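Local coordinates for putative uncharacterized protein (PDB 3K29) that is of uncertain function but, as a YscO-like coiled-coil protein of Chlamydia trachomatis, probably serves as a chaperone in type III secretion, at residues R58-R61 against E62-D66. Numbering follows the deposited sequence.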
ATOM      1  N   ARG A  58      24.471 -35.295 -14.934  1.00 14.03           N
ATOM      2  CA  ARG A  58      25.942 -35.163 -15.146  1.00 13.88           C
ATOM      3  C   ARG A  58      26.605 -36.442 -14.784  1.00 13.59           C
ATOM      4  O   ARG A  58      27.528 -36.852 -15.448  1.00 12.86           O
ATOM      5  CB  ARG A  58      26.538 -34.014 -14.331  1.00 13.80           C
ATOM      6  CG  ARG A  58      26.324 -32.654 -14.927  1.00 16.00           C
ATOM      7  CD  ARG A  58      26.822 -31.458 -14.010  1.00 25.98           C
ATOM      8  NE  ARG A  58      26.225 -30.181 -14.439  1.00 24.60           N
ATOM      9  CZ  ARG A  58      26.575 -29.589 -15.588  1.00 24.01           C
ATOM     10  NH1 ARG A  58      27.503 -30.164 -16.348  1.00 22.84           N
ATOM     11  NH2 ARG A  58      25.982 -28.471 -15.989  1.00 22.32           N
ATOM     12  N   GLN A  59      26.103 -37.124 -13.750  1.00 13.81           N
ATOM     13  CA  GLN A  59      26.708 -38.386 -13.346  1.00 14.16           C
ATOM     14  C   GLN A  59      26.527 -39.400 -14.475  1.00 14.67           C
ATOM     15  O   GLN A  59      27.428 -40.174 -14.768  1.00 11.92           O
ATOM     16  CB  GLN A  59      26.050 -38.903 -12.028  1.00 14.87           C
ATOM     17  CG  GLN A  59      26.569 -38.227 -10.725  1.00 16.20           C
ATOM     18  CD  GLN A  59      25.513 -38.260  -9.541  1.00 22.51           C
ATOM     19  OE1 GLN A  59      24.560 -39.066  -9.535  1.00 22.24           O
ATOM     20  NE2 GLN A  59      25.692 -37.375  -8.573  1.00 18.04           N
ATOM     21  N   LEU A  60      25.329 -39.428 -15.083  1.00 14.68           N
ATOM     22  CA  LEU A  60      25.112 -40.352 -16.215  1.00 14.99           C
ATOM     23  C   LEU A  60      25.993 -39.960 -17.427  1.00 14.43           C
ATOM     24  O   LEU A  60      26.533 -40.832 -18.091  1.00 12.42           O
ATOM     25  CB  LEU A  60      23.632 -40.398 -16.652  1.00 16.16           C
ATOM     26  CG  LEU A  60      23.355 -41.160 -17.968  1.00 20.20           C
ATOM     27  CD1 LEU A  60      23.840 -42.609 -17.878  1.00 20.48           C
ATOM     28  CD2 LEU A  60      21.818 -41.194 -18.187  1.00 22.88           C
ATOM     29  N   ARG A  61      26.073 -38.670 -17.695  1.00 14.24           N
ATOM     30  CA  ARG A  61      26.873 -38.146 -18.812  1.00 18.06           C
ATOM     31  C   ARG A  61      28.368 -38.556 -18.681  1.00 16.44           C
ATOM     32  O   ARG A  61      29.020 -38.981 -19.662  1.00 18.36           O
ATOM     33  CB  ARG A  61      26.678 -36.633 -18.886  1.00 17.10           C
ATOM     34  CG  ARG A  61      26.357 -36.212 -20.267  1.00 23.50           C
ATOM     35  CD  ARG A  61      27.565 -35.487 -20.895  1.00 26.76           C
ATOM     36  NE  ARG A  61      27.845 -34.295 -20.083  1.00 26.51           N
ATOM     37  CZ  ARG A  61      27.354 -33.070 -20.297  1.00 31.37           C
ATOM     38  NH1 ARG A  61      26.579 -32.793 -21.362  1.00 30.15           N
ATOM     39  NH2 ARG A  61      27.700 -32.086 -19.459  1.00 32.70           N
ATOM     40  N   GLU A  62      28.891 -38.502 -17.459  1.00 16.75           N
ATOM     41  CA  GLU A  62      30.254 -39.015 -17.175  1.00 17.03           C
ATOM     42  C   GLU A  62      30.388 -40.501 -17.423  1.00 16.82           C
ATOM     43  O   GLU A  62      31.412 -40.981 -17.951  1.00 14.45           O
ATOM     44  CB  GLU A  62      30.662 -38.706 -15.730  1.00 18.00           C
ATOM     45  CG  GLU A  62      30.783 -37.233 -15.479  1.00 22.37           C
ATOM     46  CD  GLU A  62      30.672 -36.845 -13.991  1.00 29.55           C
ATOM     47  OE1 GLU A  62      30.247 -37.682 -13.144  1.00 34.12           O
ATOM     48  OE2 GLU A  62      31.004 -35.677 -13.683  1.00 32.05           O
ATOM     49  N   GLN A  63      29.352 -41.264 -17.064  1.00 16.65           N
ATOM     50  CA  GLN A  63      29.402 -42.712 -17.290  1.00 17.45           C
ATOM     51  C   GLN A  63      29.386 -42.991 -18.782  1.00 15.26           C
ATOM     52  O   GLN A  63      30.095 -43.861 -19.252  1.00 14.95           O
ATOM     53  CB  GLN A  63      28.256 -43.466 -16.556  1.00 18.23           C
ATOM     54  CG  GLN A  63      28.414 -43.306 -15.016  1.00 23.48           C
ATOM     55  CD  GLN A  63      29.759 -43.914 -14.571  1.00 31.00           C
ATOM     56  OE1 GLN A  63      30.038 -45.087 -14.886  1.00 32.70           O
ATOM     57  NE2 GLN A  63      30.607 -43.125 -13.860  1.00 29.75           N
ATOM     58  N   LEU A  64      28.580 -42.234 -19.511  1.00 15.35           N
ATOM     59  CA  LEU A  64      28.489 -42.380 -20.972  1.00 15.14           C
ATOM     60  C   LEU A  64      29.865 -42.109 -21.606  1.00 15.89           C
ATOM     61  O   LEU A  64      30.326 -42.883 -22.462  1.00 14.01           O
ATOM     62  CB  LEU A  64      27.448 -41.411 -21.514  1.00 15.16           C
ATOM     63  CG  LEU A  64      25.986 -41.751 -21.137  1.00 13.77           C
ATOM     64  CD1 LEU A  64      25.087 -40.617 -21.576  1.00 10.81           C
ATOM     65  CD2 LEU A  64      25.637 -43.129 -21.807  1.00 13.96           C
ATOM     66  N   ASP A  65      30.528 -41.052 -21.136  1.00 16.75           N
ATOM     67  CA  ASP A  65      31.863 -40.667 -21.676  1.00 18.41           C
ATOM     68  C   ASP A  65      32.882 -41.754 -21.388  1.00 18.31           C
ATOM     69  O   ASP A  65      33.709 -42.045 -22.241  1.00 18.62           O
ATOM     70  CB  ASP A  65      32.370 -39.319 -21.116  1.00 18.00           C
ATOM     71  CG  ASP A  65      31.460 -38.133 -21.454  1.00 24.02           C
ATOM     72  OD1 ASP A  65      30.550 -38.252 -22.343  1.00 30.52           O
ATOM     73  OD2 ASP A  65      31.602 -37.076 -20.766  1.00 27.37           O
ATOM     74  N   ASP A  66      32.798 -42.361 -20.196  1.00 18.29           N
ATOM     75  CA  ASP A  66      33.673 -43.477 -19.790  1.00 19.56           C
ATOM     76  C   ASP A  66      33.392 -44.773 -20.522  1.00 20.03           C
ATOM     77  O   ASP A  66      34.223 -45.648 -20.508  1.00 21.20           O
ATOM     78  CB  ASP A  66      33.520 -43.775 -18.289  1.00 20.28           C
ATOM     79  CG  ASP A  66      34.247 -42.778 -17.404  1.00 21.00           C
ATOM     80  OD1 ASP A  66      35.262 -42.236 -17.848  1.00 23.90           O
ATOM     81  OD2 ASP A  66      33.787 -42.488 -16.279  1.00 23.87           O
TER
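Leu64 lays its branched end against that of Leu60, one helical turn earlier, the two side chains crossing at a slant with Leu60 CD1 4.0 Å from Leu64 CG. Leu60 reaches this neighbour because its CG stands opposite the backbone N (chi1 171°), whereas Leu64 takes the other common helical setting, with CG opposite its carbonyl carbon. That setting also brings Leu64 CG within 3.2 Å of Leu60 O, the same oxygen that accepts the amide hydrogen of Leu64, at an N-to-O distance of 2.9 Å. Three further i to i+4 bonds run alongside, Glu62 N to Arg58 O, Gln63 N to Gln59 O and Asp65 N to Arg61 O. The turns belong to the C-terminal part of helix 8-66, one arm of a long antiparallel helical hairpin whose second arm is helix 70-160, an arrangement consistent with the coiled coil predicted earlier in the same helix. Both leucines face that second arm close to the hairpin turn, Leu60 touching Met76, Lys77 and Ile80 and Leu64 touching Ile73, although the contact as a whole remains largely exposed. Polar chains occupy other sides of the helix. Glu62 runs back along the helix until its OE1 is 3.6 Å from Gln59 CA; Gln59 itself directs OE1 to a hydrogen bond with Lys56. Asp65 folds its carboxylate beside the preceding turn, OD1 lying 3.2 Å from Arg61 O, an approach of two acceptors that is not a bond. Arg61 holds its NE 4.7 Å from Asp65 OD2, too far for direct contact, although the opposite charges may still attract weakly across this exposed surface.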